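Long-range contact in nine-heme cytochrome C (Desulfovibrio desulfuricans, PDB 1OFW), which carries electrons through nine c-type hemes and may belong to a transmembrane redox complex that delivers electrons to the cytoplasm for sulfate reduction: residues P11-N24 with G145-A159. Sequence-based numbering, arbitrary orientation.
With HEC (heme c), chain G.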
loop_
_atom_site.group_PDB
_atom_site.type_symbol
_atom_site.label_atom_id
_atom_site.label_comp_id
_atom_site.label_asym_id
_atom_site.label_seq_id
_atom_site.Cartn_x
_atom_site.Cartn_y
_atom_site.Cartn_z
ATOM N N PRO A 11 -5.437 23.691 -2.370
ATOM C CA PRO A 11 -6.802 23.208 -2.319
ATOM C C PRO A 11 -6.861 21.997 -1.384
ATOM O O PRO A 11 -5.876 21.293 -1.221
ATOM C CB PRO A 11 -7.107 22.846 -3.762
ATOM C CG PRO A 11 -6.083 23.577 -4.562
ATOM C CD PRO A 11 -4.841 23.566 -3.702
ATOM N N SER A 12 -7.991 21.857 -0.741
ATOM C CA SER A 12 -8.167 20.801 0.250
ATOM C C SER A 12 -8.015 19.454 -0.405
ATOM O O SER A 12 -7.372 18.549 0.141
ATOM C CB SER A 12 -9.557 20.957 0.897
ATOM O OG SER A 12 -9.675 20.076 2.022
ATOM N N ALA A 13 -8.641 19.329 -1.560
ATOM C CA ALA A 13 -8.525 18.151 -2.414
ATOM C C ALA A 13 -8.394 18.614 -3.866
ATOM O O ALA A 13 -8.984 19.633 -4.202
ATOM C CB ALA A 13 -9.695 17.206 -2.227
ATOM N N ILE A 14 -7.628 17.903 -4.666
ATOM C CA ILE A 14 -7.119 18.317 -5.948
ATOM C C ILE A 14 -7.295 17.193 -6.963
ATOM O O ILE A 14 -6.754 16.128 -6.691
ATOM C CB ILE A 14 -5.592 18.652 -5.859
ATOM C CG1 ILE A 14 -5.264 19.753 -4.857
ATOM C CG2 ILE A 14 -5.003 18.927 -7.237
ATOM C CD1 ILE A 14 -3.817 19.877 -4.406
ATOM N N VAL A 15 -7.948 17.420 -8.083
ATOM C CA VAL A 15 -7.891 16.451 -9.183
ATOM C C VAL A 15 -6.585 16.663 -9.974
ATOM O O VAL A 15 -6.312 17.775 -10.442
ATOM C CB VAL A 15 -9.056 16.548 -10.155
ATOM C CG1 VAL A 15 -9.034 15.354 -11.093
ATOM C CG2 VAL A 15 -10.400 16.604 -9.421
ATOM N N MET A 16 -5.795 15.616 -10.122
ATOM C CA MET A 16 -4.564 15.560 -10.869
ATOM C C MET A 16 -4.769 14.812 -12.172
ATOM O O MET A 16 -5.198 13.659 -12.240
ATOM C CB MET A 16 -3.463 14.879 -10.048
ATOM C CG MET A 16 -3.218 15.560 -8.701
ATOM S SD MET A 16 -2.049 14.689 -7.658
ATOM C CE MET A 16 -0.533 14.941 -8.566
ATOM N N PHE A 17 -4.463 15.507 -13.276
ATOM C CA PHE A 17 -4.708 14.994 -14.599
ATOM C C PHE A 17 -3.440 14.629 -15.342
ATOM O O PHE A 17 -2.339 15.060 -14.971
ATOM C CB PHE A 17 -5.417 16.069 -15.456
ATOM C CG PHE A 17 -6.835 16.342 -15.020
ATOM C CD1 PHE A 17 -7.095 17.346 -14.105
ATOM C CD2 PHE A 17 -7.889 15.627 -15.519
ATOM C CE1 PHE A 17 -8.385 17.578 -13.737
ATOM C CE2 PHE A 17 -9.203 15.844 -15.159
ATOM C CZ PHE A 17 -9.448 16.861 -14.256
ATOM N N PRO A 18 -3.583 13.813 -16.378
ATOM C CA PRO A 18 -2.407 13.407 -17.178
ATOM C C PRO A 18 -1.963 14.509 -18.138
ATOM O O PRO A 18 -2.235 14.474 -19.331
ATOM C CB PRO A 18 -2.919 12.172 -17.944
ATOM C CG PRO A 18 -4.366 12.428 -18.061
ATOM C CD PRO A 18 -4.792 13.140 -16.838
ATOM N N VAL A 19 -1.234 15.453 -17.528
ATOM C CA VAL A 19 -0.826 16.661 -18.247
ATOM C C VAL A 19 0.338 16.395 -19.182
ATOM O O VAL A 19 1.379 15.896 -18.804
ATOM C CB VAL A 19 -0.490 17.755 -17.218
ATOM C CG1 VAL A 19 0.179 18.942 -17.902
ATOM C CG2 VAL A 19 -1.772 18.158 -16.483
ATOM N N GLY A 20 0.149 16.740 -20.457
ATOM C CA GLY A 20 1.178 16.537 -21.471
ATOM C C GLY A 20 0.938 17.497 -22.632
ATOM O O GLY A 20 -0.115 18.147 -22.705
ATOM N N GLU A 21 1.865 17.619 -23.577
ATOM C CA GLU A 21 1.447 18.549 -24.650
ATOM C C GLU A 21 0.970 17.823 -25.895
ATOM O O GLU A 21 0.363 18.432 -26.791
ATOM C CB GLU A 21 2.557 19.547 -24.981
ATOM C CG GLU A 21 2.318 20.899 -24.312
ATOM N N LYS A 22 1.193 16.509 -25.997
ATOM C CA LYS A 22 0.581 15.813 -27.135
ATOM C C LYS A 22 -0.922 15.733 -26.963
ATOM O O LYS A 22 -1.455 15.385 -25.905
ATOM C CB LYS A 22 1.195 14.424 -27.332
ATOM C CG LYS A 22 2.721 14.511 -27.473
ATOM C CD LYS A 22 3.314 13.224 -28.010
ATOM C CE LYS A 22 4.835 13.283 -28.003
ATOM N NZ LYS A 22 5.466 12.904 -29.296
ATOM N N PRO A 23 -1.662 16.083 -28.014
ATOM C CA PRO A 23 -3.108 15.954 -27.964
ATOM C C PRO A 23 -3.546 14.553 -27.532
ATOM O O PRO A 23 -2.954 13.539 -27.894
ATOM C CB PRO A 23 -3.513 16.191 -29.425
ATOM C CG PRO A 23 -2.442 17.092 -29.969
ATOM C CD PRO A 23 -1.176 16.655 -29.287
ATOM N N ASN A 24 -4.600 14.542 -26.716
ATOM C CA ASN A 24 -5.188 13.283 -26.265
ATOM C C ASN A 24 -6.697 13.349 -26.328
ATOM O O ASN A 24 -7.426 13.274 -25.344
ATOM C CB ASN A 24 -4.713 13.007 -24.831
ATOM C CG ASN A 24 -5.005 11.589 -24.418
ATOM O OD1 ASN A 24 -5.601 10.762 -25.090
ATOM N ND2 ASN A 24 -4.583 11.301 -23.185
ATOM N N GLY A 145 -8.980 19.216 -18.232
ATOM C CA GLY A 145 -7.979 18.940 -17.212
ATOM C C GLY A 145 -6.609 18.714 -17.792
ATOM O O GLY A 145 -5.550 19.165 -17.378
ATOM N N ILE A 146 -6.663 17.930 -18.878
ATOM C CA ILE A 146 -5.439 17.609 -19.585
ATOM C C ILE A 146 -4.790 18.856 -20.178
ATOM O O ILE A 146 -3.570 19.003 -20.039
ATOM C CB ILE A 146 -5.708 16.567 -20.681
ATOM C CG1 ILE A 146 -6.121 15.214 -20.066
ATOM C CG2 ILE A 146 -4.500 16.496 -21.594
ATOM C CD1 ILE A 146 -6.543 14.204 -21.104
ATOM N N ASN A 147 -5.650 19.691 -20.777
ATOM C CA ASN A 147 -5.155 20.917 -21.398
ATOM C C ASN A 147 -4.904 22.047 -20.409
ATOM O O ASN A 147 -4.315 23.075 -20.784
ATOM C CB ASN A 147 -6.153 21.444 -22.437
ATOM C CG ASN A 147 -6.693 20.399 -23.384
ATOM O OD1 ASN A 147 -6.133 19.313 -23.575
ATOM N ND2 ASN A 147 -7.833 20.728 -24.008
ATOM N N GLY A 148 -5.343 21.933 -19.153
ATOM C CA GLY A 148 -4.976 22.928 -18.168
ATOM C C GLY A 148 -5.945 24.099 -18.165
ATOM O O GLY A 148 -5.657 25.146 -17.561
ATOM N N THR A 149 -7.083 23.938 -18.800
ATOM C CA THR A 149 -8.063 25.011 -18.930
ATOM C C THR A 149 -9.277 24.724 -18.079
ATOM O O THR A 149 -10.285 25.407 -18.060
ATOM C CB THR A 149 -8.455 25.238 -20.399
ATOM O OG1 THR A 149 -9.189 24.112 -20.915
ATOM C CG2 THR A 149 -7.231 25.355 -21.307
ATOM N N LEU A 150 -9.242 23.660 -17.274
ATOM C CA LEU A 150 -10.361 23.391 -16.398
ATOM C C LEU A 150 -10.451 24.515 -15.343
ATOM O O LEU A 150 -9.425 24.856 -14.777
ATOM C CB LEU A 150 -10.232 22.022 -15.702
ATOM C CG LEU A 150 -11.416 21.550 -14.856
ATOM C CD1 LEU A 150 -12.643 21.228 -15.684
ATOM C CD2 LEU A 150 -11.054 20.327 -14.000
ATOM N N LEU A 151 -11.648 25.023 -15.109
ATOM C CA LEU A 151 -11.783 26.095 -14.114
ATOM C C LEU A 151 -11.499 25.579 -12.715
ATOM O O LEU A 151 -11.975 24.486 -12.403
ATOM C CB LEU A 151 -13.179 26.718 -14.162
ATOM C CG LEU A 151 -13.446 27.573 -15.416
ATOM C CD1 LEU A 151 -14.923 27.869 -15.544
ATOM C CD2 LEU A 151 -12.593 28.830 -15.354
ATOM N N PRO A 152 -10.794 26.326 -11.888
ATOM C CA PRO A 152 -10.428 25.812 -10.568
ATOM C C PRO A 152 -11.661 25.420 -9.740
ATOM O O PRO A 152 -11.534 24.493 -8.925
ATOM C CB PRO A 152 -9.679 26.970 -9.898
ATOM C CG PRO A 152 -9.223 27.830 -11.037
ATOM C CD PRO A 152 -10.317 27.721 -12.067
ATOM N N GLY A 153 -12.779 26.092 -9.935
ATOM C CA GLY A 153 -14.012 25.752 -9.244
ATOM C C GLY A 153 -14.545 24.408 -9.702
ATOM O O GLY A 153 -15.178 23.671 -8.947
ATOM N N ASP A 154 -14.293 24.052 -10.960
ATOM C CA ASP A 154 -14.695 22.765 -11.490
ATOM C C ASP A 154 -13.774 21.673 -10.937
ATOM O O ASP A 154 -14.282 20.597 -10.583
ATOM C CB ASP A 154 -14.648 22.825 -13.005
ATOM C CG ASP A 154 -15.862 23.480 -13.650
ATOM O OD1 ASP A 154 -15.963 23.347 -14.890
ATOM O OD2 ASP A 154 -16.696 24.106 -12.970
ATOM N N ASN A 155 -12.486 21.954 -10.859
ATOM C CA ASN A 155 -11.572 20.949 -10.286
ATOM C C ASN A 155 -12.003 20.683 -8.840
ATOM O O ASN A 155 -12.235 19.556 -8.381
ATOM C CB ASN A 155 -10.142 21.400 -10.387
ATOM C CG ASN A 155 -9.100 20.388 -9.982
ATOM O OD1 ASN A 155 -9.085 19.878 -8.853
ATOM N ND2 ASN A 155 -8.200 20.106 -10.905
ATOM N N GLU A 156 -12.207 21.746 -8.062
ATOM C CA GLU A 156 -12.533 21.503 -6.644
ATOM C C GLU A 156 -13.871 20.809 -6.461
ATOM O O GLU A 156 -14.048 20.005 -5.523
ATOM C CB GLU A 156 -12.494 22.849 -5.894
ATOM C CG GLU A 156 -11.076 23.400 -5.873
ATOM C CD GLU A 156 -10.937 24.758 -5.221
ATOM O OE1 GLU A 156 -11.720 25.667 -5.579
ATOM O OE2 GLU A 156 -10.028 24.886 -4.367
ATOM N N ALA A 157 -14.839 21.085 -7.329
ATOM C CA ALA A 157 -16.131 20.442 -7.190
ATOM C C ALA A 157 -15.993 18.933 -7.465
ATOM O O ALA A 157 -16.572 18.163 -6.712
ATOM C CB ALA A 157 -17.209 21.025 -8.093
ATOM N N LEU A 158 -15.235 18.595 -8.499
ATOM C CA LEU A 158 -15.000 17.174 -8.817
ATOM C C LEU A 158 -14.252 16.497 -7.665
ATOM O O LEU A 158 -14.585 15.380 -7.277
ATOM C CB LEU A 158 -14.203 17.027 -10.109
ATOM C CG LEU A 158 -14.966 17.310 -11.426
ATOM C CD1 LEU A 158 -13.975 17.339 -12.573
ATOM C CD2 LEU A 158 -16.060 16.290 -11.651
ATOM N N ALA A 159 -13.243 17.185 -7.133
ATOM C CA ALA A 159 -12.467 16.624 -6.036
ATOM C C ALA A 159 -13.346 16.418 -4.813
ATOM O O ALA A 159 -13.317 15.394 -4.125
ATOM C CB ALA A 159 -11.309 17.555 -5.706
HETATM FE FE HEC G . -0.696 6.050 -11.372
HETATM C CHA HEC G . -0.320 8.865 -13.289
HETATM C CHB HEC G . -0.656 4.153 -14.204
HETATM C CHC HEC G . -1.017 3.231 -9.480
HETATM C CHD HEC G . -0.682 7.975 -8.551
HETATM N NA HEC G . -0.491 6.451 -13.318
HETATM C C1A HEC G . -0.304 7.682 -13.964
HETATM C C2A HEC G . -0.037 7.485 -15.371
HETATM C C3A HEC G . -0.135 6.169 -15.602
HETATM C C4A HEC G . -0.434 5.508 -14.334
HETATM C CMA HEC G . 0.019 5.414 -16.937
HETATM C CAA HEC G . 0.316 8.615 -16.346
HETATM C CBA HEC G . -0.919 9.383 -16.863
HETATM C CGA HEC G . -1.851 8.560 -17.728
HETATM O O1A HEC G . -1.373 8.051 -18.788
HETATM O O2A HEC G . -3.049 8.456 -17.369
HETATM N NB HEC G . -0.824 4.101 -11.775
HETATM C C1B HEC G . -0.858 3.481 -13.013
HETATM C C2B HEC G . -1.135 2.067 -12.851
HETATM C C3B HEC G . -1.213 1.828 -11.521
HETATM C C4B HEC G . -1.011 3.088 -10.850
HETATM C CMB HEC G . -1.341 1.098 -14.029
HETATM C CAB HEC G . -1.501 0.527 -10.764
HETATM C CBB HEC G . -0.535 -0.604 -11.242
HETATM N NC HEC G . -0.860 5.690 -9.423
HETATM C C1C HEC G . -0.980 4.448 -8.826
HETATM C C2C HEC G . -1.064 4.615 -7.403
HETATM C C3C HEC G . -0.982 5.937 -7.135
HETATM C C4C HEC G . -0.830 6.602 -8.398
HETATM C CMC HEC G . -1.267 3.420 -6.446
HETATM C CAC HEC G . -1.133 6.664 -5.785
HETATM C CBC HEC G . -0.162 6.146 -4.699
HETATM N ND HEC G . -0.569 8.009 -10.997
HETATM C C1D HEC G . -0.651 8.618 -9.765
HETATM C C2D HEC G . -0.721 10.062 -9.937
HETATM C C3D HEC G . -0.657 10.301 -11.257
HETATM C C4D HEC G . -0.504 9.039 -11.928
HETATM C CMD HEC G . -0.835 11.084 -8.780
HETATM C CAD HEC G . -0.746 11.680 -11.950
HETATM C CBD HEC G . -2.239 12.048 -12.206
HETATM C CGD HEC G . -2.816 11.372 -13.416
HETATM O O1D HEC G . -3.864 10.654 -13.358
HETATM O O2D HEC G . -2.217 11.575 -14.506
HETATM O O HOH W 1 -6.298 16.554 -25.203
#
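Asn155, on helix 152-164, grips both backbone polar groups of Val15 on strand 13-16. Its CB leaves the helix with CG anti to the backbone N (chi1 -173°), which carries the amide out to the strand. Asn155 CG lies beside Val15 CB. Beyond it Asn155 OD1 accepts from Val15 N at 2.8 Å, the donor tilted from the carbonyl plane. Asn155 ND2 answers by donating to Val15 O at 3.0 Å, on a lone pair and nearly straight. The two bonds hold the amide against rotation, and the edge of the Phe17 ring adds a neighbour for ND2, ring and amide planes 79° apart. Val15 CG2 reaches past the amide to Leu158 CB and Ala159 CB, while Ala159 CB also packs on Ala13 CB.

Strand 13-16 pairs antiparallel with strand 33-36 in a class III cytochrome c region; helix 152-164 runs across it, the short segments 104° apart. Ile14 and Met16 turn away from the helices, and both touch heme c groups: Ile14 lies beside His37, an axial ligand of heme 1.

Phe17 lies flat on Gly145, whose CA sits 3.5 Å from the ring centroid in a CH-pi contact, while Phe17 CZ meets Leu150 CD2 at 3.8 Å. Pro18, centre of an inverse gamma turn, sets CG 3.9 Å from Ile146 CG1, and its CB touches both propionate arms of a heme c, at O2D and CBA. Farther along, Ile146 CD1 touches Asn24 ND2, and one water joins Asn24 N to Asn147 OD1; Asn24 OD1 accepts from Ala28 N.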